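Local coordinates for alcohol dehydrogenase IV (Corynebacterium glutamicum, PDB 3IV7), which probably reduces maleylacetate with a nicotinamide cofactor, as a member of the iron-containing alcohol dehydrogenase family, at the interface of chains A and B. Numbering follows the deposited sequence. Chains: chain A/B, Alcohol dehydrogenase IV.

The interface of chains A and B. Residues chain A 19-21, 216, 220, 224; chain B 5-8.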
loop_
_atom_site.group_PDB
_atom_site.type_symbol
_atom_site.label_atom_id
_atom_site.label_comp_id
_atom_site.label_asym_id
_atom_site.label_seq_id
_atom_site.Cartn_x
_atom_site.Cartn_y
_atom_site.Cartn_z
ATOM N N PHE A 19 -11.638 1.414 -10.209
ATOM C CA PHE A 19 -12.749 0.855 -9.494
ATOM C C PHE A 19 -13.996 1.624 -9.819
ATOM O O PHE A 19 -14.009 2.860 -9.755
ATOM C CB PHE A 19 -12.460 0.930 -7.977
ATOM C CG PHE A 19 -13.306 0.030 -7.146
ATOM C CD1 PHE A 19 -14.642 0.323 -6.914
ATOM C CD2 PHE A 19 -12.779 -1.132 -6.608
ATOM C CE1 PHE A 19 -15.436 -0.532 -6.149
ATOM C CE2 PHE A 19 -13.562 -1.997 -5.858
ATOM C CZ PHE A 19 -14.888 -1.701 -5.624
ATOM N N GLY A 20 -15.067 0.917 -10.139
ATOM C CA GLY A 20 -16.361 1.586 -10.335
ATOM C C GLY A 20 -17.435 0.764 -11.034
ATOM O O GLY A 20 -17.226 0.298 -12.160
ATOM N N TYR A 21 -18.610 0.668 -10.393
ATOM C CA TYR A 21 -19.769 -0.060 -10.950
ATOM C C TYR A 21 -20.100 0.473 -12.319
ATOM O O TYR A 21 -20.218 1.658 -12.509
ATOM C CB TYR A 21 -20.999 0.062 -10.018
ATOM C CG TYR A 21 -22.284 -0.610 -10.543
ATOM C CD1 TYR A 21 -23.099 0.025 -11.458
ATOM C CD2 TYR A 21 -22.671 -1.871 -10.096
ATOM C CE1 TYR A 21 -24.267 -0.581 -11.920
ATOM C CE2 TYR A 21 -23.828 -2.469 -10.549
ATOM C CZ TYR A 21 -24.612 -1.828 -11.463
ATOM O OH TYR A 21 -25.793 -2.408 -11.899
ATOM N N ILE A 216 -25.112 -3.126 -4.390
ATOM C CA ILE A 216 -23.922 -2.477 -4.947
ATOM C C ILE A 216 -22.951 -2.193 -3.786
ATOM O O ILE A 216 -21.765 -2.502 -3.873
ATOM C CB ILE A 216 -24.255 -1.176 -5.751
ATOM C CG1 ILE A 216 -25.085 -1.541 -7.000
ATOM C CG2 ILE A 216 -22.884 -0.424 -6.171
ATOM C CD1 ILE A 216 -25.582 -0.338 -7.804
ATOM N N ASP A 220 -19.315 -3.958 -3.776
ATOM C CA ASP A 220 -18.130 -3.091 -3.864
ATOM C C ASP A 220 -17.213 -3.379 -2.692
ATOM O O ASP A 220 -16.020 -3.557 -2.872
ATOM C CB ASP A 220 -18.513 -1.600 -3.870
ATOM C CG ASP A 220 -19.034 -1.121 -5.229
ATOM O OD1 ASP A 220 -18.658 -1.716 -6.258
ATOM O OD2 ASP A 220 -19.729 -0.088 -5.251
ATOM N N TYR A 224 -13.416 -4.677 -3.089
ATOM C CA TYR A 224 -12.349 -3.844 -2.511
ATOM C C TYR A 224 -11.583 -4.639 -1.447
ATOM O O TYR A 224 -10.332 -4.621 -1.417
ATOM C CB TYR A 224 -12.932 -2.541 -1.929
ATOM C CG TYR A 224 -11.977 -1.758 -1.065
ATOM C CD1 TYR A 224 -11.064 -0.894 -1.623
ATOM C CD2 TYR A 224 -12.018 -1.866 0.317
ATOM C CE1 TYR A 224 -10.165 -0.165 -0.826
ATOM C CE2 TYR A 224 -11.147 -1.149 1.119
ATOM C CZ TYR A 224 -10.192 -0.317 0.536
ATOM O OH TYR A 224 -9.331 0.411 1.335
ATOM N N SER B 5 -21.973 5.221 -5.991
ATOM C CA SER B 5 -21.270 4.073 -5.464
ATOM C C SER B 5 -19.751 4.346 -5.480
ATOM O O SER B 5 -19.300 5.298 -6.089
ATOM C CB SER B 5 -21.617 2.829 -6.282
ATOM O OG SER B 5 -21.293 2.983 -7.663
ATOM N N LEU B 6 -18.996 3.542 -4.750
ATOM C CA LEU B 6 -17.535 3.653 -4.706
ATOM C C LEU B 6 -16.890 3.721 -6.114
ATOM O O LEU B 6 -17.140 2.877 -6.969
ATOM C CB LEU B 6 -16.961 2.466 -3.946
ATOM C CG LEU B 6 -15.465 2.441 -3.708
ATOM C CD1 LEU B 6 -15.010 3.742 -3.060
ATOM C CD2 LEU B 6 -15.071 1.231 -2.884
ATOM N N ALA B 7 -16.054 4.724 -6.320
ATOM C CA ALA B 7 -15.336 4.903 -7.571
ATOM C C ALA B 7 -13.983 5.594 -7.295
ATOM O O ALA B 7 -13.901 6.531 -6.502
ATOM C CB ALA B 7 -16.199 5.715 -8.572
ATOM N N PHE B 8 -12.911 5.036 -7.838
ATOM C CA PHE B 8 -11.589 5.610 -7.676
ATOM C C PHE B 8 -10.618 4.945 -8.645
ATOM O O PHE B 8 -10.912 3.889 -9.212
ATOM C CB PHE B 8 -11.068 5.472 -6.208
ATOM C CG PHE B 8 -10.828 4.049 -5.762
ATOM C CD1 PHE B 8 -11.831 3.322 -5.173
ATOM C CD2 PHE B 8 -9.572 3.452 -5.917
ATOM C CE1 PHE B 8 -11.607 2.008 -4.779
ATOM C CE2 PHE B 8 -9.360 2.146 -5.539
ATOM C CZ PHE B 8 -10.365 1.443 -4.930
HETATM O O HOH W 1 -19.112 1.334 -7.552
HETATM O O HOH W 2 -20.194 1.295 -3.191
#
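In this iron-containing alcohol dehydrogenase fold, the N-terminal strand 7-12 of chain B lies antiparallel to strand 15-20 of chain A, forming a beta sheet that runs across the two-fold symmetric interface of the deposited dimer, which may or may not be the functional unit. Paired backbone bonds join A:Phe19 and B:Phe8. A:Phe19 N donates to B:Phe8 O at 2.8 Å, almost along the C=O axis (174° at the oxygen). The return bond, from B:Phe8 N to A:Phe19 O, is longer at 3.1 Å and more bent at the oxygen, its donor standing above the carbonyl plane.

The tight part is apolar and centres on A:Phe19. Its CG is anti to the backbone N (chi1 -162°), and its CB sits over one face of the B:Phe8 ring, offset toward the rim, 3.7 Å from the ring centroid in a CH-pi contact. The B:Phe8 ring takes the crowded position between its own backbone N and carbonyl carbon (chi1 66°), which turns it under this methylene. B:Leu6 crosses the A:Phe19 side chain at about a right angle and brings its CD2 methyl to within 3.7 Å of CE1 on that ring, while B:Leu6 O meets the ring edge in plane. A:Tyr224 makes a looser contact, CD1 to B:Phe8 CZ.

Toward B:Ser5 the contact becomes wet. Water 1 is gripped by A:Tyr21 N, A:Asp220 OD2, B:Ser5 OG and B:Leu6 O, the last at 2.6 Å. Water 2 lies 3.0 Å from B:Leu6 N, nearly in line with its N-H, and also bonds to the same A:Asp220 OD2. A:Asp220 thus reaches the partner's backbone through solvent, and the two waters would help stabilise OD2 if the carboxylate is ionised, as is likely. Beside them the A:Ile216 CG2 methyl presses closely on B:Ser5 CB at 3.5 Å, while A:Ile216 CD1 lies over the centre of the A:Tyr21 ring.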